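Local coordinates for manganese-dependent inorganic pyrophosphatase (Methanocaldococcus jannaschii, PDB 2EB0), which catalyses the manganese-dependent hydrolysis of diphosphate to two phosphates, as a family II (class C) inorganic pyrophosphatase, at residues M1-G6 / E50-E55; I19-F24 / E61-D66. All coordinates share one frame; numbering follows the deposited sequence.

Interaction 1: M1-G6 / E50-E55; sequences MRYVVG and EPELIE
Val-5 of strand 2-5 and Ile-54, just past the short edge strand 52-53, meet over one face of the parallel sheet of the DHH domain. Strand 28-31 runs between strands 2-5 and 52-53, which is why the nearest alpha carbons, those of Val-5 and Ile-54, stay 8.9 Å apart and the contact is made wholly by side chains and water. Alternation along strand 2-5 sends Tyr-3 and Val-5 to this face, while Val-4 packs on helix 12-25.

The apolar part is carried by a single methyl. CG1 of Ile-54 sits between its own backbone N and carbonyl carbon (chi1 57°), and with chi2 fully extended CD1 is pushed out toward strand 2-5. It meets Val-5 CG2 tip to tip at 3.8 Å, both residues also touching the small Ala-30 of the strand between. The same CD1 comes obliquely toward the Tyr-3 ring, more loosely, at 4.5 Å from CG. Phe-74 packs on Ile-54 as well, and Tyr-28 meets the Tyr-3 ring.

The polar part lies toward the surface. The Glu-52 carboxylate arrives at the ring edge of Tyr-3, OE1 in the ring plane and 3.9 Å from CE1, with the two planes 80° apart. Phenol and carboxylate do not bond directly; two waters join them, each donating to a different carboxylate oxygen, which probably helps to hold the acid's rotation. One water donates to Glu-52 OE1 and is held only weakly by Tyr-3 OH; the other stands 2.9 Å from Tyr-3 OH and 3.1 Å from Glu-52 OE2.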
loop_
_atom_site.group_PDB
_atom_site.type_symbol
_atom_site.label_atom_id
_atom_site.label_comp_id
_atom_site.label_asym_id
_atom_site.label_seq_id
_atom_site.Cartn_x
_atom_site.Cartn_y
_atom_site.Cartn_z
ATOM N N MET B 1 -20.959 11.956 -4.759
ATOM C CA MET B 1 -21.051 11.142 -3.514
ATOM C C MET B 1 -19.916 10.115 -3.425
ATOM O O MET B 1 -18.900 10.237 -4.111
ATOM C CB MET B 1 -22.403 10.425 -3.450
ATOM C CG MET B 1 -23.620 11.349 -3.414
ATOM S SD MET B 1 -23.963 12.173 -4.988
ATOM C CE MET B 1 -23.218 13.792 -4.714
ATOM N N ARG B 2 -20.103 9.105 -2.579
ATOM C CA ARG B 2 -19.104 8.055 -2.374
ATOM C C ARG B 2 -19.357 6.831 -3.271
ATOM O O ARG B 2 -20.429 6.242 -3.243
ATOM C CB ARG B 2 -19.104 7.634 -0.899
ATOM C CG ARG B 2 -17.935 6.757 -0.498
ATOM C CD ARG B 2 -18.088 6.258 0.924
ATOM N NE ARG B 2 -18.132 7.339 1.904
ATOM C CZ ARG B 2 -17.127 8.176 2.143
ATOM N NH1 ARG B 2 -15.994 8.062 1.471
ATOM N NH2 ARG B 2 -17.254 9.126 3.063
ATOM N N TYR B 3 -18.344 6.459 -4.048
ATOM C CA TYR B 3 -18.422 5.340 -4.979
ATOM C C TYR B 3 -17.303 4.319 -4.788
ATOM O O TYR B 3 -16.157 4.681 -4.510
ATOM C CB TYR B 3 -18.319 5.857 -6.416
ATOM C CG TYR B 3 -19.446 6.759 -6.863
ATOM C CD1 TYR B 3 -20.601 6.229 -7.425
ATOM C CD2 TYR B 3 -19.353 8.145 -6.725
ATOM C CE1 TYR B 3 -21.640 7.045 -7.843
ATOM C CE2 TYR B 3 -20.392 8.975 -7.136
ATOM C CZ TYR B 3 -21.533 8.416 -7.695
ATOM O OH TYR B 3 -22.574 9.222 -8.093
ATOM N N VAL B 4 -17.645 3.044 -4.949
ATOM C CA VAL B 4 -16.673 1.954 -4.880
ATOM C C VAL B 4 -16.525 1.537 -6.349
ATOM O O VAL B 4 -17.503 1.139 -6.981
ATOM C CB VAL B 4 -17.201 0.755 -4.050
ATOM C CG1 VAL B 4 -16.172 -0.383 -4.066
ATOM C CG2 VAL B 4 -17.482 1.192 -2.616
ATOM N N VAL B 5 -15.319 1.646 -6.898
ATOM C CA VAL B 5 -15.120 1.311 -8.304
ATOM C C VAL B 5 -13.945 0.393 -8.593
ATOM O O VAL B 5 -12.908 0.458 -7.934
ATOM C CB VAL B 5 -14.912 2.576 -9.168
ATOM C CG1 VAL B 5 -15.319 2.285 -10.600
ATOM C CG2 VAL B 5 -15.703 3.740 -8.610
ATOM N N GLY B 6 -14.132 -0.462 -9.591
ATOM C CA GLY B 6 -13.090 -1.376 -10.009
ATOM C C GLY B 6 -12.314 -0.715 -11.133
ATOM O O GLY B 6 -12.481 0.476 -11.392
ATOM N N GLU B 50 -26.582 -4.823 -12.563
ATOM C CA GLU B 50 -25.289 -4.338 -13.036
ATOM C C GLU B 50 -25.023 -2.917 -12.528
ATOM O O GLU B 50 -25.843 -2.033 -12.719
ATOM C CB GLU B 50 -25.284 -4.332 -14.562
ATOM C CG GLU B 50 -23.986 -3.886 -15.192
ATOM C CD GLU B 50 -24.141 -3.585 -16.673
ATOM O OE1 GLU B 50 -23.109 -3.452 -17.369
ATOM O OE2 GLU B 50 -25.297 -3.471 -17.137
ATOM N N PRO B 51 -23.858 -2.681 -11.904
ATOM C CA PRO B 51 -23.449 -1.376 -11.355
ATOM C C PRO B 51 -23.453 -0.268 -12.403
ATOM O O PRO B 51 -23.184 -0.521 -13.573
ATOM C CB PRO B 51 -22.029 -1.632 -10.850
ATOM C CG PRO B 51 -21.969 -3.106 -10.665
ATOM C CD PRO B 51 -22.750 -3.643 -11.817
ATOM N N GLU B 52 -23.722 0.962 -11.976
ATOM C CA GLU B 52 -23.755 2.095 -12.897
ATOM C C GLU B 52 -22.358 2.412 -13.438
ATOM O O GLU B 52 -21.353 2.262 -12.742
ATOM C CB GLU B 52 -24.328 3.338 -12.205
ATOM C CG GLU B 52 -23.317 4.096 -11.350
ATOM C CD GLU B 52 -23.894 5.364 -10.753
ATOM O OE1 GLU B 52 -24.611 5.272 -9.734
ATOM O OE2 GLU B 52 -23.639 6.451 -11.314
ATOM N N LEU B 53 -22.311 2.848 -14.689
ATOM C CA LEU B 53 -21.061 3.202 -15.345
ATOM C C LEU B 53 -20.694 4.672 -15.121
ATOM O O LEU B 53 -21.522 5.547 -15.313
ATOM C CB LEU B 53 -21.182 2.961 -16.849
ATOM C CG LEU B 53 -20.050 3.552 -17.695
ATOM C CD1 LEU B 53 -18.815 2.638 -17.648
ATOM C CD2 LEU B 53 -20.529 3.708 -19.123
ATOM N N ILE B 54 -19.462 4.939 -14.701
ATOM C CA ILE B 54 -19.008 6.320 -14.515
ATOM C C ILE B 54 -17.673 6.463 -15.225
ATOM O O ILE B 54 -17.058 5.462 -15.597
ATOM C CB ILE B 54 -18.837 6.700 -13.036
ATOM C CG1 ILE B 54 -17.853 5.752 -12.352
ATOM C CG2 ILE B 54 -20.184 6.695 -12.356
ATOM C CD1 ILE B 54 -17.636 6.056 -10.898
ATOM N N GLU B 55 -17.215 7.695 -15.407
ATOM C CA GLU B 55 -15.965 7.920 -16.122
ATOM C C GLU B 55 -15.081 8.989 -15.503
ATOM O O GLU B 55 -13.875 9.021 -15.748
ATOM C CB GLU B 55 -16.275 8.308 -17.568
ATOM C CG GLU B 55 -17.096 7.276 -18.319
ATOM C CD GLU B 55 -18.174 7.903 -19.184
ATOM O OE1 GLU B 55 -17.840 8.753 -20.038
ATOM O OE2 GLU B 55 -19.357 7.540 -19.005
HETATM O O HOH W 1 -25.579 7.700 -8.138
HETATM O O HOH W 2 -22.394 9.270 -10.995
#

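Interaction 2: I19-F24 / E61-D66; sequences IVLAYF and EIILVD. With MN (manganese (II) ion), chain F; MN (manganese (II) ion), chain E.
With chi1 at -171°, CG of Leu-21 points away from the backbone N, and a second torsion of 53° sends CD2 down from helix 12-25 onto strand 61-65. There Val-65, with CG1 anti to its carbonyl carbon (chi1 -73°), offers that methyl to the helix. Leu-21 CD2 and Val-65 CG1 come within 3.5 Å, a close methyl contact, as the two side chains run alongside one another, pointing opposite ways. The leucine also lies roughly perpendicular to the Ile-63 side chain, its CD2 4.1 Å from Ile-63 CG2. All three residues are buried, and Val-4 of strand 2-5 and Ile-86 of strand 81-87 extend the same apolar layer under Leu-21.

Where the strand ends, the chain turns into Asp-66, whose carboxylate bridges two manganese ions. OD1 binds one at 2.1 Å and OD2 the other at 2.3 Å; Ser-14 and Thr-109 hydrogen-bond to OD1 and OD2 respectively, helping to fix the group's rotation. His-7 and Asp-11 complete the protein ligands of the first ion, and Asp-13, His-88 and Asp-147 those of the second. A helix packed on a parallel sheet, with a dinuclear manganese centre at the C-terminal ends of its strands, is the arrangement of the DHH domain in family II pyrophosphatases.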
loop_
_atom_site.group_PDB
_atom_site.type_symbol
_atom_site.label_atom_id
_atom_site.label_comp_id
_atom_site.label_asym_id
_atom_site.label_seq_id
_atom_site.Cartn_x
_atom_site.Cartn_y
_atom_site.Cartn_z
ATOM N N ILE B 19 -19.700 -4.028 -5.908
ATOM C CA ILE B 19 -21.074 -4.169 -5.448
ATOM C C ILE B 19 -21.145 -4.542 -3.966
ATOM O O ILE B 19 -21.824 -3.881 -3.184
ATOM C CB ILE B 19 -21.826 -5.243 -6.301
ATOM C CG1 ILE B 19 -22.168 -4.661 -7.669
ATOM C CG2 ILE B 19 -23.084 -5.713 -5.594
ATOM C CD1 ILE B 19 -22.703 -5.674 -8.639
ATOM N N VAL B 20 -20.428 -5.593 -3.589
ATOM C CA VAL B 20 -20.440 -6.075 -2.217
ATOM C C VAL B 20 -19.861 -5.063 -1.223
ATOM O O VAL B 20 -20.447 -4.829 -0.169
ATOM C CB VAL B 20 -19.701 -7.432 -2.123
ATOM C CG1 VAL B 20 -19.771 -7.990 -0.704
ATOM C CG2 VAL B 20 -20.340 -8.414 -3.111
ATOM N N LEU B 21 -18.738 -4.437 -1.560
ATOM C CA LEU B 21 -18.160 -3.466 -0.643
ATOM C C LEU B 21 -19.080 -2.253 -0.522
ATOM O O LEU B 21 -19.263 -1.712 0.568
ATOM C CB LEU B 21 -16.763 -3.038 -1.102
ATOM C CG LEU B 21 -15.966 -2.185 -0.105
ATOM C CD1 LEU B 21 -15.905 -2.889 1.244
ATOM C CD2 LEU B 21 -14.552 -1.942 -0.640
ATOM N N ALA B 22 -19.668 -1.839 -1.640
ATOM C CA ALA B 22 -20.589 -0.707 -1.639
ATOM C C ALA B 22 -21.760 -1.019 -0.713
ATOM O O ALA B 22 -22.246 -0.149 0.005
ATOM C CB ALA B 22 -21.096 -0.443 -3.035
ATOM N N TYR B 23 -22.210 -2.266 -0.742
ATOM C CA TYR B 23 -23.310 -2.710 0.110
ATOM C C TYR B 23 -22.925 -2.564 1.583
ATOM O O TYR B 23 -23.708 -2.072 2.389
ATOM C CB TYR B 23 -23.639 -4.175 -0.192
ATOM C CG TYR B 23 -24.445 -4.885 0.871
ATOM C CD1 TYR B 23 -25.822 -4.700 0.979
ATOM C CD2 TYR B 23 -23.827 -5.759 1.761
ATOM C CE1 TYR B 23 -26.573 -5.376 1.953
ATOM C CE2 TYR B 23 -24.561 -6.437 2.739
ATOM C CZ TYR B 23 -25.931 -6.241 2.827
ATOM O OH TYR B 23 -26.646 -6.911 3.797
ATOM N N PHE B 24 -21.716 -3.001 1.928
ATOM C CA PHE B 24 -21.230 -2.923 3.304
ATOM C C PHE B 24 -20.902 -1.496 3.735
ATOM O O PHE B 24 -21.113 -1.123 4.882
ATOM C CB PHE B 24 -19.976 -3.791 3.474
ATOM C CG PHE B 24 -20.257 -5.266 3.537
ATOM C CD1 PHE B 24 -19.649 -6.137 2.649
ATOM C CD2 PHE B 24 -21.108 -5.785 4.505
ATOM C CE1 PHE B 24 -19.881 -7.500 2.721
ATOM C CE2 PHE B 24 -21.344 -7.151 4.580
ATOM C CZ PHE B 24 -20.729 -8.006 3.688
ATOM N N GLU B 61 -16.192 11.017 -4.135
ATOM C CA GLU B 61 -15.357 10.416 -3.106
ATOM C C GLU B 61 -15.179 8.988 -3.606
ATOM O O GLU B 61 -16.154 8.239 -3.761
ATOM C CB GLU B 61 -16.034 10.437 -1.739
ATOM C CG GLU B 61 -15.914 11.774 -1.023
ATOM C CD GLU B 61 -16.393 11.703 0.415
ATOM O OE1 GLU B 61 -16.344 12.736 1.118
ATOM O OE2 GLU B 61 -16.818 10.609 0.843
ATOM N N ILE B 62 -13.934 8.618 -3.864
ATOM C CA ILE B 62 -13.638 7.313 -4.418
ATOM C C ILE B 62 -13.002 6.270 -3.509
ATOM O O ILE B 62 -12.137 6.564 -2.677
ATOM C CB ILE B 62 -12.730 7.469 -5.648
ATOM C CG1 ILE B 62 -13.384 8.404 -6.671
ATOM C CG2 ILE B 62 -12.433 6.110 -6.249
ATOM C CD1 ILE B 62 -14.648 7.853 -7.314
ATOM N N ILE B 63 -13.464 5.041 -3.688
ATOM C CA ILE B 63 -12.944 3.883 -2.988
ATOM C C ILE B 63 -12.643 2.904 -4.118
ATOM O O ILE B 63 -13.559 2.397 -4.782
ATOM C CB ILE B 63 -13.972 3.247 -2.040
ATOM C CG1 ILE B 63 -14.145 4.119 -0.795
ATOM C CG2 ILE B 63 -13.508 1.859 -1.646
ATOM C CD1 ILE B 63 -15.133 3.580 0.207
ATOM N N LEU B 64 -11.358 2.660 -4.347
ATOM C CA LEU B 64 -10.937 1.761 -5.408
ATOM C C LEU B 64 -10.811 0.330 -4.921
ATOM O O LEU B 64 -10.326 0.085 -3.821
ATOM C CB LEU B 64 -9.595 2.214 -5.971
ATOM C CG LEU B 64 -9.539 3.647 -6.503
ATOM C CD1 LEU B 64 -8.112 3.964 -6.943
ATOM C CD2 LEU B 64 -10.512 3.801 -7.672
ATOM N N VAL B 65 -11.277 -0.604 -5.742
ATOM C CA VAL B 65 -11.166 -2.022 -5.441
ATOM C C VAL B 65 -10.541 -2.709 -6.635
ATOM O O VAL B 65 -10.758 -2.311 -7.777
ATOM C CB VAL B 65 -12.531 -2.718 -5.185
ATOM C CG1 VAL B 65 -13.089 -2.300 -3.839
ATOM C CG2 VAL B 65 -13.510 -2.390 -6.315
ATOM N N ASP B 66 -9.719 -3.711 -6.355
ATOM C CA ASP B 66 -9.118 -4.516 -7.397
ATOM C C ASP B 66 -8.092 -3.857 -8.296
ATOM O O ASP B 66 -7.822 -4.363 -9.381
ATOM C CB ASP B 66 -10.218 -5.095 -8.276
ATOM C CG ASP B 66 -9.812 -6.388 -8.918
ATOM O OD1 ASP B 66 -10.374 -6.717 -9.978
ATOM O OD2 ASP B 66 -8.943 -7.082 -8.346
HETATM MN MN MN F . -9.486 -7.487 -11.784
HETATM MN MN MN E . -8.946 -9.289 -8.965
#

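In the fold
The two contacts alternate along the chain, in the order 1-6, 19-24, 50-55, 61-66, and their centres are 8 Å apart within one DHH domain. Strands 2-5 and 61-65 lie side by side in the parallel sheet; interaction 1 packs one face of it, interaction 2 the other, where helix 12-25 lies. Direct joints tie them together: a salt bridge from Arg-2 NH2 to Glu-61 OE2 (2.7 Å), and packing of Val-4 CG1 on Val-65 CG1 and of Pro-51 on Ile-19. Both strands lead into metal ligands, His-7 just beyond one and Asp-66 at the end of the other, so the layered core borders the catalytic metal centre.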